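Long-range contact in Rab GDP-dissociation inhibitor (Saccharomyces cerevisiae, PDB 2BCG), which inhibits GDP release from the Rab GTPase Sec4 in yeast secretion and extracts GDP-bound Ypt7 from vacuolar membranes: residues Q308-P320 with K359-E371. Residues are numbered along the deposited sequence; the frame is centred on the assembly and turned at random.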
loop_
_atom_site.group_PDB
_atom_site.type_symbol
_atom_site.label_atom_id
_atom_site.label_comp_id
_atom_site.label_asym_id
_atom_site.label_seq_id
_atom_site.Cartn_x
_atom_site.Cartn_y
_atom_site.Cartn_z
ATOM N N GLN A 308 20.376 -10.520 -11.467
ATOM C CA GLN A 308 19.240 -10.240 -12.352
ATOM C C GLN A 308 18.921 -8.757 -12.410
ATOM O O GLN A 308 18.998 -8.043 -11.424
ATOM C CB GLN A 308 18.004 -10.971 -11.866
ATOM C CG GLN A 308 18.136 -12.469 -11.804
ATOM C CD GLN A 308 17.002 -13.085 -11.051
ATOM O OE1 GLN A 308 16.176 -13.771 -11.637
ATOM N NE2 GLN A 308 16.939 -12.832 -9.730
ATOM N N ARG A 309 18.559 -8.301 -13.603
ATOM C CA ARG A 309 18.097 -6.944 -13.784
ATOM C C ARG A 309 16.693 -7.054 -14.361
ATOM O O ARG A 309 16.437 -7.877 -15.248
ATOM C CB ARG A 309 18.943 -6.187 -14.813
ATOM C CG ARG A 309 20.334 -5.794 -14.334
ATOM C CD ARG A 309 20.959 -4.778 -15.291
ATOM N NE ARG A 309 20.981 -5.233 -16.690
ATOM C CZ ARG A 309 20.915 -4.429 -17.760
ATOM N NH1 ARG A 309 20.768 -3.118 -17.608
ATOM N NH2 ARG A 309 20.979 -4.946 -18.982
ATOM N N VAL A 310 15.803 -6.210 -13.857
ATOM C CA VAL A 310 14.416 -6.233 -14.302
ATOM C C VAL A 310 14.128 -4.964 -15.071
ATOM O O VAL A 310 14.372 -3.865 -14.574
ATOM C CB VAL A 310 13.459 -6.310 -13.082
ATOM C CG1 VAL A 310 12.004 -6.469 -13.542
ATOM C CG2 VAL A 310 13.827 -7.475 -12.170
ATOM N N ILE A 311 13.579 -5.107 -16.282
ATOM C CA ILE A 311 13.138 -3.911 -17.011
ATOM C C ILE A 311 11.656 -3.721 -16.700
ATOM O O ILE A 311 10.884 -4.724 -16.695
ATOM C CB ILE A 311 13.397 -3.979 -18.536
ATOM C CG1 ILE A 311 12.934 -2.698 -19.230
ATOM C CG2 ILE A 311 12.802 -5.239 -19.144
ATOM C CD1 ILE A 311 13.477 -2.516 -20.647
ATOM N N ARG A 312 11.283 -2.469 -16.412
ATOM C CA ARG A 312 9.889 -2.131 -16.137
ATOM C C ARG A 312 9.507 -0.945 -17.012
ATOM O O ARG A 312 10.156 0.132 -16.968
ATOM C CB ARG A 312 9.672 -1.815 -14.653
ATOM C CG ARG A 312 9.971 -3.042 -13.759
ATOM C CD ARG A 312 9.905 -2.754 -12.294
ATOM N NE ARG A 312 10.001 -3.976 -11.479
ATOM C CZ ARG A 312 10.919 -4.209 -10.527
ATOM N NH1 ARG A 312 11.835 -3.309 -10.225
ATOM N NH2 ARG A 312 10.868 -5.340 -9.825
ATOM N N ALA A 313 8.513 -1.191 -17.864
ATOM C CA ALA A 313 8.092 -0.183 -18.836
ATOM C C ALA A 313 6.685 0.207 -18.435
ATOM O O ALA A 313 5.767 -0.580 -18.572
ATOM C CB ALA A 313 8.072 -0.751 -20.258
ATOM N N ILE A 314 6.533 1.437 -17.978
ATOM C CA ILE A 314 5.253 1.971 -17.577
ATOM C C ILE A 314 4.642 2.667 -18.788
ATOM O O ILE A 314 5.192 3.653 -19.307
ATOM C CB ILE A 314 5.422 2.967 -16.399
ATOM C CG1 ILE A 314 6.085 2.289 -15.184
ATOM C CG2 ILE A 314 4.093 3.668 -16.061
ATOM C CD1 ILE A 314 6.596 3.316 -14.171
ATOM N N CYS A 315 3.541 2.100 -19.285
ATOM C CA CYS A 315 2.900 2.625 -20.487
ATOM C C CYS A 315 1.579 3.262 -20.146
ATOM O O CYS A 315 0.822 2.701 -19.340
ATOM C CB CYS A 315 2.626 1.498 -21.467
ATOM S SG CYS A 315 4.164 0.646 -21.947
ATOM N N ILE A 316 1.319 4.422 -20.748
ATOM C CA ILE A 316 0.025 5.089 -20.590
ATOM C C ILE A 316 -0.740 4.908 -21.880
ATOM O O ILE A 316 -0.225 5.186 -22.960
ATOM C CB ILE A 316 0.155 6.589 -20.298
ATOM C CG1 ILE A 316 0.908 6.849 -18.985
ATOM C CG2 ILE A 316 -1.250 7.235 -20.290
ATOM C CD1 ILE A 316 1.219 8.368 -18.742
ATOM N N LEU A 317 -1.940 4.360 -21.729
ATOM C CA LEU A 317 -2.851 4.186 -22.879
ATOM C C LEU A 317 -4.030 5.089 -22.663
ATOM O O LEU A 317 -4.345 5.443 -21.538
ATOM C CB LEU A 317 -3.356 2.756 -22.994
ATOM C CG LEU A 317 -2.353 1.614 -22.736
ATOM C CD1 LEU A 317 -3.035 0.288 -22.803
ATOM C CD2 LEU A 317 -1.218 1.637 -23.734
ATOM N N ASN A 318 -4.693 5.452 -23.763
ATOM C CA ASN A 318 -5.946 6.187 -23.635
ATOM C C ASN A 318 -7.151 5.330 -24.062
ATOM O O ASN A 318 -8.203 5.860 -24.468
ATOM C CB ASN A 318 -5.876 7.538 -24.356
ATOM C CG ASN A 318 -5.812 7.411 -25.825
ATOM O OD1 ASN A 318 -5.835 6.315 -26.381
ATOM N ND2 ASN A 318 -5.722 8.569 -26.506
ATOM N N HIS A 319 -6.973 4.012 -23.996
ATOM C CA HIS A 319 -8.002 3.040 -24.382
ATOM C C HIS A 319 -7.724 1.704 -23.692
ATOM O O HIS A 319 -6.608 1.445 -23.255
ATOM C CB HIS A 319 -7.917 2.809 -25.892
ATOM C CG HIS A 319 -6.561 2.354 -26.313
ATOM N ND1 HIS A 319 -6.148 1.046 -26.178
ATOM C CD2 HIS A 319 -5.496 3.043 -26.792
ATOM C CE1 HIS A 319 -4.888 0.942 -26.568
ATOM N NE2 HIS A 319 -4.479 2.134 -26.957
ATOM N N PRO A 320 -8.738 0.815 -23.631
ATOM C CA PRO A 320 -8.480 -0.525 -23.042
ATOM C C PRO A 320 -7.532 -1.402 -23.821
ATOM O O PRO A 320 -7.257 -1.171 -24.991
ATOM C CB PRO A 320 -9.856 -1.188 -22.980
ATOM C CG PRO A 320 -10.820 -0.193 -23.469
ATOM C CD PRO A 320 -10.145 0.988 -24.053
ATOM N N LYS A 359 -9.390 9.969 -15.897
ATOM C CA LYS A 359 -10.448 9.290 -16.616
ATOM C C LYS A 359 -10.051 8.919 -18.053
ATOM O O LYS A 359 -9.503 9.761 -18.780
ATOM C CB LYS A 359 -11.656 10.216 -16.670
ATOM C CG LYS A 359 -12.845 9.577 -17.323
ATOM C CD LYS A 359 -14.070 10.477 -17.203
ATOM C CE LYS A 359 -15.324 9.731 -17.657
ATOM N NZ LYS A 359 -15.645 8.543 -16.784
ATOM N N GLY A 360 -10.319 7.667 -18.441
ATOM C CA GLY A 360 -10.106 7.231 -19.800
ATOM C C GLY A 360 -8.736 6.634 -20.067
ATOM O O GLY A 360 -8.506 6.010 -21.116
ATOM N N HIS A 361 -7.821 6.831 -19.126
ATOM C CA HIS A 361 -6.496 6.245 -19.288
ATOM C C HIS A 361 -6.356 4.862 -18.637
ATOM O O HIS A 361 -7.152 4.452 -17.770
ATOM C CB HIS A 361 -5.427 7.212 -18.755
ATOM C CG HIS A 361 -5.383 8.525 -19.501
ATOM N ND1 HIS A 361 -4.717 8.688 -20.701
ATOM C CD2 HIS A 361 -5.940 9.733 -19.220
ATOM C CE1 HIS A 361 -4.871 9.933 -21.130
ATOM N NE2 HIS A 361 -5.608 10.589 -20.251
ATOM N N TYR A 362 -5.359 4.123 -19.130
ATOM C CA TYR A 362 -4.968 2.833 -18.549
ATOM C C TYR A 362 -3.490 2.902 -18.325
ATOM O O TYR A 362 -2.777 3.532 -19.110
ATOM C CB TYR A 362 -5.332 1.658 -19.488
ATOM C CG TYR A 362 -6.829 1.446 -19.623
ATOM C CD1 TYR A 362 -7.633 2.375 -20.314
ATOM C CD2 TYR A 362 -7.442 0.319 -19.066
ATOM C CE1 TYR A 362 -9.011 2.183 -20.420
ATOM C CE2 TYR A 362 -8.817 0.121 -19.186
ATOM C CZ TYR A 362 -9.583 1.068 -19.856
ATOM O OH TYR A 362 -10.931 0.890 -19.997
ATOM N N LEU A 363 -3.050 2.235 -17.264
ATOM C CA LEU A 363 -1.636 2.044 -17.013
ATOM C C LEU A 363 -1.342 0.571 -17.304
ATOM O O LEU A 363 -2.017 -0.325 -16.819
ATOM C CB LEU A 363 -1.293 2.334 -15.546
ATOM C CG LEU A 363 -1.437 3.804 -15.089
ATOM C CD1 LEU A 363 -1.271 3.931 -13.596
ATOM C CD2 LEU A 363 -0.398 4.647 -15.815
ATOM N N ALA A 364 -0.314 0.332 -18.091
ATOM C CA ALA A 364 0.090 -1.040 -18.412
ATOM C C ALA A 364 1.561 -1.103 -18.128
ATOM O O ALA A 364 2.369 -0.432 -18.805
ATOM C CB ALA A 364 -0.187 -1.355 -19.869
ATOM N N ILE A 365 1.916 -1.849 -17.090
ATOM C CA ILE A 365 3.308 -1.934 -16.720
ATOM C C ILE A 365 3.839 -3.313 -17.107
ATOM O O ILE A 365 3.340 -4.342 -16.658
ATOM C CB ILE A 365 3.517 -1.705 -15.228
ATOM C CG1 ILE A 365 2.878 -0.361 -14.808
ATOM C CG2 ILE A 365 5.014 -1.722 -14.940
ATOM C CD1 ILE A 365 3.143 0.013 -13.327
ATOM N N ILE A 366 4.814 -3.318 -17.997
ATOM C CA ILE A 366 5.368 -4.552 -18.549
ATOM C C ILE A 366 6.674 -4.808 -17.809
ATOM O O ILE A 366 7.469 -3.875 -17.594
ATOM C CB ILE A 366 5.675 -4.406 -20.055
ATOM C CG1 ILE A 366 4.389 -4.106 -20.872
ATOM C CG2 ILE A 366 6.361 -5.657 -20.584
ATOM C CD1 ILE A 366 4.722 -3.528 -22.244
ATOM N N SER A 367 6.931 -6.058 -17.450
ATOM C CA SER A 367 8.212 -6.344 -16.794
ATOM C C SER A 367 8.715 -7.734 -17.095
ATOM O O SER A 367 7.939 -8.661 -17.317
ATOM C CB SER A 367 8.116 -6.114 -15.302
ATOM O OG SER A 367 7.323 -7.082 -14.714
ATOM N N THR A 368 10.039 -7.863 -17.069
ATOM C CA THR A 368 10.653 -9.173 -17.177
ATOM C C THR A 368 12.100 -9.035 -16.741
ATOM O O THR A 368 12.633 -7.918 -16.649
ATOM C CB THR A 368 10.568 -9.701 -18.632
ATOM O OG1 THR A 368 10.872 -11.108 -18.663
ATOM C CG2 THR A 368 11.521 -8.911 -19.553
ATOM N N ILE A 369 12.700 -10.173 -16.423
ATOM C CA ILE A 369 14.128 -10.246 -16.193
ATOM C C ILE A 369 14.822 -10.172 -17.570
ATOM O O ILE A 369 14.483 -10.908 -18.504
ATOM C CB ILE A 369 14.449 -11.598 -15.521
ATOM C CG1 ILE A 369 13.877 -11.664 -14.096
ATOM C CG2 ILE A 369 15.956 -11.903 -15.567
ATOM C CD1 ILE A 369 14.315 -10.560 -13.182
ATOM N N ILE A 370 15.743 -9.231 -17.695
ATOM C CA ILE A 370 16.469 -9.004 -18.933
ATOM C C ILE A 370 17.325 -10.227 -19.248
ATOM O O ILE A 370 18.042 -10.731 -18.373
ATOM C CB ILE A 370 17.317 -7.713 -18.807
ATOM C CG1 ILE A 370 16.424 -6.478 -18.781
ATOM C CG2 ILE A 370 18.338 -7.564 -19.972
ATOM C CD1 ILE A 370 17.144 -5.243 -18.269
ATOM N N GLU A 371 17.241 -10.700 -20.492
ATOM C CA GLU A 371 18.110 -11.815 -20.947
ATOM C C GLU A 371 18.857 -11.515 -22.245
ATOM O O GLU A 371 19.581 -12.384 -22.757
ATOM C CB GLU A 371 17.347 -13.138 -21.042
ATOM C CG GLU A 371 16.206 -13.134 -22.067
ATOM C CD GLU A 371 15.454 -14.445 -22.082
ATOM O OE1 GLU A 371 15.526 -15.164 -23.124
ATOM O OE2 GLU A 371 14.811 -14.762 -21.055
HETATM O O HOH W 1 19.124 -9.992 -15.905
HETATM O O HOH W 2 8.540 -6.286 -11.936
#
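Ala313 and Ile366 exchange two backbone hydrogen bonds, and the same exchange at Ile311–Thr368, Cys315–Ala364 and Leu317–Tyr362 zips the segments into an antiparallel ladder, a worked example of how neighbouring strands bind inside a sheet. Ile370 N to Arg309 O (2.9 Å) extends the ladder, while the ring of His361 adds only a weak bond from ND1 to Leu317 O. Two waters bridge the strands: one joins Arg309 N to Ile370 O, the other Ser367 OG to NE of Arg312, reaching in its plane the guanidinium, whose NH2 is also hydrogen-bonded to Tyr417 O.

Flat groups are packed at both ends. In the conformer modelled here, Pro320 CA sits 3.8 Å from the centroid of the Tyr362 ring in a CH-pi contact over its face, and Pro320 CG reaches Tyr362 OH at 3.6 Å. With CG1 beside its backbone N (chi1 -70°), Ile370 lays CD1 over the centre of the Arg309 guanidinium, 3.9 Å from Arg309 CZ. Ile370 CG1 meets Ile311 CG2 at 3.8 Å. Replacing Ile370 by an alanine would probably leave the guanidinium face without this cover and open a gap beside Ile311.

Ile314 and Ile365 run side by side on one face, as do Ile316 and Leu363. On the other, Ala313, Cys315 and Ile366 pack against Phe383 of helix 380-383. The two strands are neighbours in the interior of a mixed sheet, 345-351 flanking 362-369 and 391-402, an outermost strand within the chain, flanking 303-317.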